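Local coordinates for cobalamin biosynthesis protein CobN (Mycobacterium tuberculosis, PDB 7C6O) that is the large, catalytic subunit of cobaltochelatase, the enzyme that inserts cobalt into the corrin ring during cobalamin biosynthesis, at residues 46-51 / 86-91; 51-56 / 334-339; 384-389 / 1136-1141; 610-615 / 700-705. One frame throughout, in Å; residues are numbered along the deposited sequence. Where two conformers were deposited one is given.

Contact 1: 46-51 / 86-91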
loop_
_atom_site.group_PDB
_atom_site.type_symbol
_atom_site.label_atom_id
_atom_site.label_comp_id
_atom_site.label_asym_id
_atom_site.label_seq_id
_atom_site.Cartn_x
_atom_site.Cartn_y
_atom_site.Cartn_z
ATOM N N SER A 46 -27.674 23.312 -25.497
ATOM C CA SER A 46 -27.806 21.926 -25.070
ATOM C C SER A 46 -27.212 21.749 -23.683
ATOM O O SER A 46 -26.147 22.292 -23.378
ATOM C CB SER A 46 -27.116 20.965 -26.046
ATOM O OG SER A 46 -27.275 19.618 -25.630
ATOM N N THR A 47 -27.905 20.986 -22.845
ATOM C CA THR A 47 -27.362 20.634 -21.542
ATOM C C THR A 47 -26.307 19.543 -21.628
ATOM O O THR A 47 -25.739 19.169 -20.597
ATOM C CB THR A 47 -28.487 20.197 -20.605
ATOM O OG1 THR A 47 -29.283 19.197 -21.250
ATOM C CG2 THR A 47 -29.364 21.386 -20.244
ATOM N N SER A 48 -26.035 19.025 -22.823
ATOM C CA SER A 48 -24.959 18.068 -23.047
ATOM C C SER A 48 -23.773 18.819 -23.633
ATOM O O SER A 48 -23.825 19.271 -24.782
ATOM C CB SER A 48 -25.408 16.945 -23.978
ATOM O OG SER A 48 -24.296 16.184 -24.419
ATOM N N ASP A 49 -22.704 18.956 -22.847
ATOM C CA ASP A 49 -21.517 19.638 -23.350
ATOM C C ASP A 49 -20.883 18.896 -24.518
ATOM O O ASP A 49 -20.177 19.517 -25.317
ATOM C CB ASP A 49 -20.499 19.829 -22.226
ATOM C CG ASP A 49 -20.936 20.877 -21.218
ATOM O OD1 ASP A 49 -21.667 21.815 -21.608
ATOM O OD2 ASP A 49 -20.549 20.766 -20.037
ATOM N N THR A 50 -21.123 17.586 -24.636
ATOM C CA THR A 50 -20.651 16.853 -25.807
ATOM C C THR A 50 -21.243 17.432 -27.088
ATOM O O THR A 50 -20.540 17.570 -28.096
ATOM C CB THR A 50 -20.997 15.371 -25.667
ATOM O OG1 THR A 50 -20.405 14.858 -24.466
ATOM C CG2 THR A 50 -20.471 14.579 -26.858
ATOM N N ASP A 51 -22.534 17.785 -27.061
ATOM C CA ASP A 51 -23.156 18.460 -28.200
ATOM C C ASP A 51 -22.402 19.732 -28.560
ATOM O O ASP A 51 -22.089 19.976 -29.732
ATOM C CB ASP A 51 -24.615 18.801 -27.887
ATOM C CG ASP A 51 -25.495 17.577 -27.740
ATOM O OD1 ASP A 51 -25.045 16.462 -28.073
ATOM O OD2 ASP A 51 -26.650 17.740 -27.286
ATOM N N VAL A 86 -31.469 26.004 -31.746
ATOM C CA VAL A 86 -31.728 24.606 -31.422
ATOM C C VAL A 86 -31.546 24.430 -29.924
ATOM O O VAL A 86 -30.514 24.827 -29.372
ATOM C CB VAL A 86 -30.795 23.657 -32.191
ATOM C CG1 VAL A 86 -31.062 22.212 -31.791
ATOM C CG2 VAL A 86 -30.970 23.842 -33.679
ATOM N N ILE A 87 -32.542 23.835 -29.273
ATOM C CA ILE A 87 -32.515 23.577 -27.838
ATOM C C ILE A 87 -32.645 22.075 -27.621
ATOM O O ILE A 87 -33.577 21.451 -28.140
ATOM C CB ILE A 87 -33.638 24.334 -27.107
ATOM C CG1 ILE A 87 -33.499 25.845 -27.321
ATOM C CG2 ILE A 87 -33.637 23.993 -25.625
ATOM C CD1 ILE A 87 -34.646 26.649 -26.743
ATOM N N ARG A 88 -31.714 21.499 -26.858
ATOM C CA ARG A 88 -31.754 20.081 -26.507
ATOM C C ARG A 88 -31.604 19.945 -24.998
ATOM O O ARG A 88 -30.553 20.292 -24.448
ATOM C CB ARG A 88 -30.648 19.296 -27.228
ATOM C CG ARG A 88 -30.687 17.785 -26.979
ATOM C CD ARG A 88 -29.857 17.025 -28.016
ATOM N NE ARG A 88 -29.966 15.576 -27.852
ATOM C CZ ARG A 88 -29.038 14.816 -27.277
ATOM N NH1 ARG A 88 -27.921 15.362 -26.812
ATOM N NH2 ARG A 88 -29.224 13.509 -27.171
ATOM N N ILE A 89 -32.649 19.448 -24.329
ATOM C CA ILE A 89 -32.645 19.308 -22.876
ATOM C C ILE A 89 -33.324 18.005 -22.468
ATOM O O ILE A 89 -34.146 17.446 -23.197
ATOM C CB ILE A 89 -33.347 20.489 -22.163
ATOM C CG1 ILE A 89 -34.819 20.557 -22.570
ATOM C CG2 ILE A 89 -32.640 21.811 -22.447
ATOM C CD1 ILE A 89 -35.591 21.655 -21.875
ATOM N N LEU A 90 -32.976 17.534 -21.275
ATOM C CA LEU A 90 -33.720 16.472 -20.613
ATOM C C LEU A 90 -34.869 17.065 -19.808
ATOM O O LEU A 90 -34.795 18.198 -19.326
ATOM C CB LEU A 90 -32.815 15.662 -19.684
ATOM C CG LEU A 90 -31.737 14.788 -20.315
ATOM C CD1 LEU A 90 -30.860 14.190 -19.229
ATOM C CD2 LEU A 90 -32.374 13.694 -21.149
ATOM N N GLY A 91 -35.938 16.284 -19.660
ATOM C CA GLY A 91 -37.062 16.685 -18.843
ATOM C C GLY A 91 -38.175 17.404 -19.572
ATOM O O GLY A 91 -39.126 17.855 -18.920
HETATM O O HOH W 1 -31.125 18.721 -19.157
HETATM O O HOH W 2 -29.145 17.765 -23.361
#
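Arg88 reaches from the end of strand 84-89 to Asp51 in the first turn of helix 49-58, and its NH1 sits 2.7 Å from Asp51 OD2 in a salt bridge. With CG anti to the backbone N (chi1 -176°) and the chain extended as far as NE, the side chain runs past Ser46 OG and brings NH1, nearly in the guanidinium plane, to the syn lone pair of OD2, the carboxylate turned 49° from the guanidinium. The same oxygen takes a second bond on its anti side, from Ser46 OG at 2.6 Å. Ser46 OG in turn accepts from Ser48 N, an ST turn that leads the chain out of strand 42-46 to Ser48, the N-cap of the helix. This is the close-packed half, where Ser46 and Arg88 pair as neighbours in a parallel sheet and Thr47 N donates to Arg88 O at 3.2 Å.

The other half is looser and wet. Thr47 OG1 is 3.7 Å from Ile89 CA, and two waters link the hydroxyl to the second strand, one reaching Leu90 N and the other Arg88 O. Thr47 CG2 merely brushes Ile89 CG2 at 4.0 Å.

Gripped by a hydroxyl and a guanidinium, Asp51 is probably kept ionised, and its carboxylate ties the strand-to-helix turn of this four-stranded parallel sheet to the neighbouring strand.

Contact 2: 51-56 / 334-339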
loop_
_atom_site.group_PDB
_atom_site.type_symbol
_atom_site.label_atom_id
_atom_site.label_comp_id
_atom_site.label_asym_id
_atom_site.label_seq_id
_atom_site.Cartn_x
_atom_site.Cartn_y
_atom_site.Cartn_z
ATOM N N ASP A 51 -22.534 17.785 -27.061
ATOM C CA ASP A 51 -23.156 18.460 -28.200
ATOM C C ASP A 51 -22.402 19.732 -28.560
ATOM O O ASP A 51 -22.089 19.976 -29.732
ATOM C CB ASP A 51 -24.615 18.801 -27.887
ATOM C CG ASP A 51 -25.495 17.577 -27.740
ATOM O OD1 ASP A 51 -25.045 16.462 -28.073
ATOM O OD2 ASP A 51 -26.650 17.740 -27.286
ATOM N N LEU A 52 -22.108 20.561 -27.557
ATOM C CA LEU A 52 -21.487 21.855 -27.817
ATOM C C LEU A 52 -20.070 21.691 -28.353
ATOM O O LEU A 52 -19.642 22.449 -29.232
ATOM C CB LEU A 52 -21.491 22.700 -26.542
ATOM C CG LEU A 52 -22.840 22.781 -25.824
ATOM C CD1 LEU A 52 -22.775 23.724 -24.627
ATOM C CD2 LEU A 52 -23.946 23.202 -26.785
ATOM N N ILE A 53 -19.331 20.706 -27.841
ATOM C CA ILE A 53 -17.980 20.465 -28.334
ATOM C C ILE A 53 -18.025 19.912 -29.753
ATOM O O ILE A 53 -17.216 20.294 -30.607
ATOM C CB ILE A 53 -17.220 19.533 -27.374
ATOM C CG1 ILE A 53 -17.113 20.179 -25.989
ATOM C CG2 ILE A 53 -15.833 19.218 -27.916
ATOM C CD1 ILE A 53 -16.512 19.277 -24.933
ATOM N N SER A 54 -18.974 19.012 -30.029
ATOM C CA SER A 54 -19.164 18.521 -31.391
ATOM C C SER A 54 -19.469 19.663 -32.348
ATOM O O SER A 54 -18.970 19.687 -33.480
ATOM C CB SER A 54 -20.289 17.485 -31.429
ATOM O OG SER A 54 -19.949 16.318 -30.701
ATOM N N ALA A 55 -20.299 20.615 -31.916
ATOM C CA ALA A 55 -20.589 21.778 -32.748
ATOM C C ALA A 55 -19.335 22.610 -32.982
ATOM O O ALA A 55 -19.099 23.092 -34.096
ATOM C CB ALA A 55 -21.686 22.623 -32.100
ATOM N N ARG A 56 -18.516 22.784 -31.941
ATOM C CA ARG A 56 -17.251 23.493 -32.101
ATOM C C ARG A 56 -16.324 22.754 -33.058
ATOM O O ARG A 56 -15.710 23.368 -33.938
ATOM C CB ARG A 56 -16.578 23.680 -30.741
ATOM C CG ARG A 56 -15.277 24.471 -30.789
ATOM C CD ARG A 56 -14.676 24.624 -29.402
ATOM N NE ARG A 56 -14.164 23.358 -28.884
ATOM C CZ ARG A 56 -13.711 23.182 -27.648
ATOM N NH1 ARG A 56 -13.709 24.195 -26.791
ATOM N NH2 ARG A 56 -13.261 21.995 -27.265
ATOM N N ASP A 334 -16.157 28.899 -22.234
ATOM C CA ASP A 334 -17.516 28.386 -22.359
ATOM C C ASP A 334 -17.820 27.252 -21.388
ATOM O O ASP A 334 -18.902 26.659 -21.474
ATOM C CB ASP A 334 -17.760 27.903 -23.791
ATOM C CG ASP A 334 -16.981 28.700 -24.815
ATOM O OD1 ASP A 334 -17.134 29.940 -24.849
ATOM O OD2 ASP A 334 -16.204 28.087 -25.578
ATOM N N GLY A 335 -16.904 26.937 -20.475
ATOM C CA GLY A 335 -17.070 25.760 -19.650
ATOM C C GLY A 335 -16.882 24.461 -20.395
ATOM O O GLY A 335 -17.271 23.404 -19.891
ATOM N N LEU A 336 -16.299 24.511 -21.592
ATOM C CA LEU A 336 -16.074 23.320 -22.399
ATOM C C LEU A 336 -14.728 22.704 -22.041
ATOM O O LEU A 336 -13.722 23.411 -21.925
ATOM C CB LEU A 336 -16.132 23.654 -23.890
ATOM C CG LEU A 336 -17.462 24.216 -24.399
ATOM C CD1 LEU A 336 -17.504 24.202 -25.919
ATOM C CD2 LEU A 336 -18.639 23.447 -23.818
ATOM N N ILE A 337 -14.718 21.388 -21.880
ATOM C CA ILE A 337 -13.564 20.648 -21.387
ATOM C C ILE A 337 -12.794 20.071 -22.564
ATOM O O ILE A 337 -13.388 19.588 -23.538
ATOM C CB ILE A 337 -14.013 19.534 -20.422
ATOM C CG1 ILE A 337 -14.785 20.131 -19.246
ATOM C CG2 ILE A 337 -12.821 18.723 -19.939
ATOM C CD1 ILE A 337 -15.557 19.104 -18.444
ATOM N N SER A 338 -11.469 20.121 -22.476
ATOM C CA SER A 338 -10.596 19.462 -23.433
ATOM C C SER A 338 -9.427 18.845 -22.681
ATOM O O SER A 338 -8.959 19.391 -21.679
ATOM C CB SER A 338 -10.087 20.436 -24.501
ATOM O OG SER A 338 -9.181 19.796 -25.380
ATOM N N TYR A 339 -8.969 17.694 -23.159
ATOM C CA TYR A 339 -7.814 17.019 -22.581
ATOM C C TYR A 339 -6.592 17.313 -23.440
ATOM O O TYR A 339 -6.570 16.987 -24.632
ATOM C CB TYR A 339 -8.062 15.516 -22.457
ATOM C CG TYR A 339 -8.947 15.168 -21.279
ATOM C CD1 TYR A 339 -10.328 15.102 -21.414
ATOM C CD2 TYR A 339 -8.399 14.924 -20.024
ATOM C CE1 TYR A 339 -11.138 14.792 -20.339
ATOM C CE2 TYR A 339 -9.201 14.613 -18.942
ATOM C CZ TYR A 339 -10.570 14.548 -19.104
ATOM O OH TYR A 339 -11.370 14.239 -18.027
HETATM O O HOH W 3 -12.097 23.315 -24.048
#
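Leu336 is the knot of this contact, lying against three residues of helix 49-58 just before strand 337-341 begins. Its two methyls divide the work: CD2 meets Leu52 CB at 4.0 Å, while CD1 lies 4.0 Å from Ile53 CG1 and also sits over one face of the Arg56 guanidinium.

Arg56 comes next in buried surface. Its chain leaves the helix extended, then bends at chi3 (70°), which carries the guanidinium back along Leu336, the two side chains running past each other in opposite directions. NH1 ends 3.8 Å from Leu336 CB. Its main polar partner is Asp332, which forms a salt bridge with NH1 and also accepts from Leu336 N, so one carboxylate holds both sides of the contact. A water in the guanidinium plane receives a weak bond from Arg56 NH1 and donates a firmer one to Leu336 O.

Ile53 is the third member. It too slides past Leu336 in the opposite sense, and its CD1 reaches on to the backbone, 3.4 Å from Ile337 O. Trp64 of strand 62-65 touches Leu52, Arg56 and Leu336 alike and joins the cluster.

The helix packs on the N-terminal four-stranded parallel sheet, whereas strand 337-341 is an edge strand of the following seven-stranded mixed sheet; helix and strand segments run at 68°. No direct hydrogen bond joins the two segments, so the seam between the two sheet units rests on aliphatic contact, with a water and the Arg56-Asp332 salt bridge supplying its polar part.

Contact 3: 384-389 / 1136-1141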
loop_
_atom_site.group_PDB
_atom_site.type_symbol
_atom_site.label_atom_id
_atom_site.label_comp_id
_atom_site.label_asym_id
_atom_site.label_seq_id
_atom_site.Cartn_x
_atom_site.Cartn_y
_atom_site.Cartn_z
ATOM N N GLY A 384 19.746 -8.091 1.056
ATOM C CA GLY A 384 18.674 -9.038 0.876
ATOM C C GLY A 384 17.488 -8.879 1.798
ATOM O O GLY A 384 16.801 -9.873 2.062
ATOM N N ASN A 385 17.229 -7.673 2.299
ATOM C CA ASN A 385 16.078 -7.448 3.163
ATOM C C ASN A 385 14.798 -7.833 2.431
ATOM O O ASN A 385 14.492 -7.290 1.363
ATOM C CB ASN A 385 16.030 -5.984 3.604
ATOM C CG ASN A 385 15.240 -5.782 4.884
ATOM O OD1 ASN A 385 14.347 -6.564 5.208
ATOM N ND2 ASN A 385 15.568 -4.726 5.622
ATOM N N ALA A 386 14.056 -8.777 3.002
ATOM C CA ALA A 386 12.794 -9.219 2.414
ATOM C C ALA A 386 11.957 -9.832 3.521
ATOM O O ALA A 386 12.316 -10.884 4.057
ATOM C CB ALA A 386 13.024 -10.223 1.286
ATOM N N VAL A 387 10.842 -9.183 3.853
ATOM C CA VAL A 387 10.063 -9.578 5.018
ATOM C C VAL A 387 9.433 -10.943 4.783
ATOM O O VAL A 387 8.765 -11.172 3.764
ATOM C CB VAL A 387 9.006 -8.512 5.334
ATOM C CG1 VAL A 387 8.036 -9.019 6.387
ATOM C CG2 VAL A 387 9.696 -7.242 5.813
ATOM N N GLY A 388 9.658 -11.863 5.723
ATOM C CA GLY A 388 9.123 -13.209 5.661
ATOM C C GLY A 388 9.711 -14.106 4.595
ATOM O O GLY A 388 9.284 -15.262 4.481
ATOM N N LEU A 389 10.684 -13.632 3.822
ATOM C CA LEU A 389 11.165 -14.342 2.647
ATOM C C LEU A 389 12.629 -14.726 2.808
ATOM O O LEU A 389 13.450 -13.917 3.253
ATOM C CB LEU A 389 10.987 -13.476 1.390
ATOM C CG LEU A 389 11.301 -14.109 0.033
ATOM C CD1 LEU A 389 10.254 -15.153 -0.321
ATOM C CD2 LEU A 389 11.381 -13.039 -1.049
ATOM N N GLY A 1136 19.998 -20.273 6.733
ATOM C CA GLY A 1136 21.280 -19.718 6.320
ATOM C C GLY A 1136 21.401 -18.220 6.520
ATOM O O GLY A 1136 21.077 -17.678 7.582
ATOM N N TYR A 1137 21.878 -17.541 5.470
ATOM C CA TYR A 1137 22.182 -16.113 5.550
ATOM C C TYR A 1137 20.973 -15.310 6.018
ATOM O O TYR A 1137 21.087 -14.460 6.911
ATOM C CB TYR A 1137 22.671 -15.614 4.186
ATOM C CG TYR A 1137 22.885 -14.115 4.089
ATOM C CD1 TYR A 1137 21.840 -13.264 3.755
ATOM C CD2 TYR A 1137 24.137 -13.554 4.309
ATOM C CE1 TYR A 1137 22.029 -11.901 3.661
ATOM C CE2 TYR A 1137 24.337 -12.185 4.211
ATOM C CZ TYR A 1137 23.276 -11.364 3.888
ATOM O OH TYR A 1137 23.459 -10.000 3.789
ATOM N N LYS A 1138 19.806 -15.562 5.424
ATOM C CA LYS A 1138 18.630 -14.756 5.742
ATOM C C LYS A 1138 18.109 -15.060 7.141
ATOM O O LYS A 1138 17.629 -14.160 7.838
ATOM C CB LYS A 1138 17.542 -14.984 4.694
ATOM C CG LYS A 1138 16.347 -14.046 4.814
ATOM C CD LYS A 1138 16.779 -12.586 4.834
ATOM C CE LYS A 1138 15.607 -11.655 4.558
ATOM N NZ LYS A 1138 14.420 -11.978 5.396
ATOM N N GLY A 1139 18.191 -16.320 7.571
ATOM C CA GLY A 1139 17.841 -16.637 8.945
ATOM C C GLY A 1139 18.712 -15.898 9.943
ATOM O O GLY A 1139 18.218 -15.365 10.940
ATOM N N ALA A 1140 20.019 -15.847 9.680
ATOM C CA ALA A 1140 20.925 -15.072 10.521
ATOM C C ALA A 1140 20.615 -13.584 10.436
ATOM O O ALA A 1140 20.704 -12.865 11.439
ATOM C CB ALA A 1140 22.370 -15.343 10.107
ATOM N N PHE A 1141 20.256 -13.110 9.240
ATOM C CA PHE A 1141 19.853 -11.719 9.053
ATOM C C PHE A 1141 18.689 -11.352 9.966
ATOM O O PHE A 1141 18.681 -10.276 10.573
ATOM C CB PHE A 1141 19.486 -11.499 7.581
ATOM C CG PHE A 1141 19.032 -10.100 7.250
ATOM C CD1 PHE A 1141 17.730 -9.693 7.501
ATOM C CD2 PHE A 1141 19.899 -9.207 6.641
ATOM C CE1 PHE A 1141 17.312 -8.414 7.186
ATOM C CE2 PHE A 1141 19.485 -7.928 6.319
ATOM C CZ PHE A 1141 18.190 -7.532 6.593
HETATM O O HOH W 4 13.865 -9.007 5.874
#
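Lys1138 enters the loop 384-389 end-on from the first turns of helix 1136-1157, its chain bent at chi2 and chi4 so that CE passes 3.3 Å from Gly384 O and NZ arrives among backbone carbonyls. NZ donates to Ala386 O at 2.7 Å and to Leu389 O at 3.0 Å, tilted 32° and 23° from the respective carbonyl planes. Those two oxygens belong to the first and last residues of a type II beta turn, Ala386 to Leu389. The turn lies in the loop between strand 369-373 of the mixed eight-stranded sheet and helix 391-405, and helix 1136-1157 docks on it. Ala386 O also accepts the turn's own bond from Leu389 N, on the face opposite to NZ. The ammonium's strongest polar partner is Glu1142, one helical turn on, in a salt bridge that probably balances the buried charge.

One turn along from Lys1138, Phe1141 meets Asn385. In one of the two conformers of Asn385 the side chains cross at about a right angle, Asn385 CG lying 3.8 Å from Phe1141 CZ with amide and ring planes 63° apart; its OD1 then accepts from a water that also accepts from Ala386 N and Lys1138 NZ.

Contact 4: 610-615 / 700-705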
loop_
_atom_site.group_PDB
_atom_site.type_symbol
_atom_site.label_atom_id
_atom_site.label_comp_id
_atom_site.label_asym_id
_atom_site.label_seq_id
_atom_site.Cartn_x
_atom_site.Cartn_y
_atom_site.Cartn_z
ATOM N N VAL A 610 4.197 -9.976 -8.055
ATOM C CA VAL A 610 3.868 -11.398 -8.016
ATOM C C VAL A 610 3.880 -11.756 -6.539
ATOM O O VAL A 610 4.948 -11.997 -5.965
ATOM C CB VAL A 610 4.855 -12.264 -8.807
ATOM C CG1 VAL A 610 4.440 -13.731 -8.741
ATOM C CG2 VAL A 610 4.941 -11.800 -10.250
ATOM N N ASP A 611 2.711 -11.766 -5.905
ATOM C CA ASP A 611 2.754 -11.877 -4.458
ATOM C C ASP A 611 3.086 -13.307 -4.043
ATOM O O ASP A 611 2.919 -14.261 -4.808
ATOM C CB ASP A 611 1.457 -11.370 -3.808
ATOM C CG ASP A 611 0.221 -12.172 -4.181
ATOM O OD1 ASP A 611 0.322 -13.237 -4.817
ATOM O OD2 ASP A 611 -0.881 -11.708 -3.815
ATOM N N HIS A 612 3.617 -13.439 -2.829
ATOM C CA HIS A 612 4.095 -14.724 -2.350
ATOM C C HIS A 612 3.559 -15.005 -0.953
ATOM O O HIS A 612 3.120 -14.107 -0.229
ATOM C CB HIS A 612 5.637 -14.813 -2.367
ATOM C CG HIS A 612 6.326 -13.917 -1.381
ATOM N ND1 HIS A 612 6.355 -14.178 -0.027
ATOM C CD2 HIS A 612 7.046 -12.784 -1.559
ATOM C CE1 HIS A 612 7.046 -13.234 0.589
ATOM N NE2 HIS A 612 7.477 -12.376 -0.319
ATOM N N LEU A 613 3.611 -16.282 -0.592
ATOM C CA LEU A 613 2.994 -16.765 0.629
ATOM C C LEU A 613 3.697 -16.204 1.864
ATOM O O LEU A 613 4.869 -15.821 1.835
ATOM C CB LEU A 613 3.019 -18.294 0.651
ATOM C CG LEU A 613 2.156 -19.006 1.694
ATOM C CD1 LEU A 613 0.688 -18.649 1.515
ATOM C CD2 LEU A 613 2.361 -20.507 1.606
ATOM N N ILE A 614 2.947 -16.152 2.960
ATOM C CA ILE A 614 3.483 -15.820 4.277
ATOM C C ILE A 614 4.479 -16.901 4.685
ATOM O O ILE A 614 4.437 -18.016 4.143
ATOM C CB ILE A 614 2.352 -15.686 5.309
ATOM C CG1 ILE A 614 1.641 -17.030 5.492
ATOM C CG2 ILE A 614 1.369 -14.603 4.875
ATOM C CD1 ILE A 614 0.733 -17.084 6.703
ATOM N N PRO A 615 5.388 -16.630 5.618
ATOM C CA PRO A 615 6.278 -17.687 6.113
ATOM C C PRO A 615 5.480 -18.804 6.760
ATOM O O PRO A 615 4.321 -18.603 7.155
ATOM C CB PRO A 615 7.159 -16.959 7.145
ATOM C CG PRO A 615 6.409 -15.714 7.494
ATOM C CD PRO A 615 5.673 -15.329 6.249
ATOM N N GLY A 700 9.975 -20.695 10.164
ATOM C CA GLY A 700 10.804 -20.739 8.983
ATOM C C GLY A 700 10.570 -19.496 8.154
ATOM O O GLY A 700 9.931 -18.541 8.594
ATOM N N LEU A 701 11.107 -19.508 6.937
ATOM C CA LEU A 701 10.909 -18.423 5.990
ATOM C C LEU A 701 10.361 -19.000 4.697
ATOM O O LEU A 701 10.622 -20.156 4.358
ATOM C CB LEU A 701 12.212 -17.663 5.716
ATOM C CG LEU A 701 12.878 -17.005 6.927
ATOM C CD1 LEU A 701 14.221 -16.410 6.543
ATOM C CD2 LEU A 701 11.966 -15.941 7.508
ATOM N N HIS A 702 9.595 -18.192 3.973
ATOM C CA HIS A 702 9.042 -18.654 2.711
ATOM C C HIS A 702 10.122 -18.673 1.639
ATOM O O HIS A 702 10.981 -17.788 1.584
ATOM C CB HIS A 702 7.879 -17.771 2.257
ATOM C CG HIS A 702 7.248 -18.233 0.980
ATOM N ND1 HIS A 702 6.638 -19.464 0.858
ATOM C CD2 HIS A 702 7.150 -17.643 -0.234
ATOM C CE1 HIS A 702 6.184 -19.609 -0.375
ATOM N NE2 HIS A 702 6.483 -18.518 -1.059
ATOM N N ILE A 703 10.079 -19.700 0.796
ATOM C CA ILE A 703 10.914 -19.790 -0.397
ATOM C C ILE A 703 9.996 -19.685 -1.605
ATOM O O ILE A 703 9.005 -20.420 -1.703
ATOM C CB ILE A 703 11.731 -21.092 -0.429
ATOM C CG1 ILE A 703 12.687 -21.155 0.760
ATOM C CG2 ILE A 703 12.513 -21.203 -1.735
ATOM C CD1 ILE A 703 13.492 -22.436 0.814
ATOM N N LEU A 704 10.318 -18.761 -2.508
ATOM C CA LEU A 704 9.471 -18.481 -3.659
ATOM C C LEU A 704 9.146 -19.762 -4.417
ATOM O O LEU A 704 10.040 -20.541 -4.758
ATOM C CB LEU A 704 10.180 -17.481 -4.575
ATOM C CG LEU A 704 9.373 -16.386 -5.269
ATOM C CD1 LEU A 704 8.555 -15.605 -4.259
ATOM C CD2 LEU A 704 10.316 -15.456 -6.018
ATOM N N GLY A 705 7.853 -19.991 -4.651
ATOM C CA GLY A 705 7.396 -21.141 -5.403
ATOM C C GLY A 705 7.287 -22.435 -4.627
ATOM O O GLY A 705 6.913 -23.458 -5.216
HETATM O O HOH W 5 5.785 -20.554 3.329
#
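Leu613 CB lies over one face of the His702 ring, 3.8 Å from the centroid, a CH-pi contact. Leu613 O comes in as well, 3.5 Å from His702 CG. Next along, the His612 ring lies nearly parallel to that of His702, planes 12° apart, but the two are slid so far that they barely overlap; the closest pair is His612 ND1 and His702 CD2 at 3.6 Å. Beyond it Leu704 crosses His612 at about a right angle and sets its CD1 3.6 Å from His612 CB. At the other end Pro615 CB rests 3.5 Å from Gly700 O, a buried carbonyl with no hydrogen-bonding partner in the model.

The two runs of chain are close to antiparallel, 168° apart, where the chain leaving strand 608-612, which pairs with strand 586-591 in a mixed eight-stranded sheet, runs past the loop between strand 696-698 and helix 710-722.

Several bonds fix the rings. His612 ND1 donates to Leu613 O, which lies near the ring plane, and chi1 of 68° turns the imidazole back toward that carbonyl. His702 is held from both nitrogens: a water 2.8 Å from ND1 donates to Ile614 O, and NE2 is hydrogen-bonded to Glu807. Glu807, on helix 807-815, also accepts from Leu613 N and Gly705 N.

In the fold
The contacts form two pairs on opposite sides of the chain's centre. Contacts 1 and 2 share Asp51 and helix 49-58: the first joins that helix to its own parallel sheet, the second sets its flank against the next sheet. Both are partly buried and combine charge with bridging water; contact 1, the more polar, keeps its salt bridge in the close-packed part and its waters on the looser side. Contacts 3 and 4, buried and about 12 Å apart between centres, meet where Gly388 O faces His702 N at 3.0 Å, probably a hydrogen bond. There backbone carbonyls, a lysine and a histidine meet mostly protein partners, two glutamates among them, with a water in each contact and one carbonyl left without a partner.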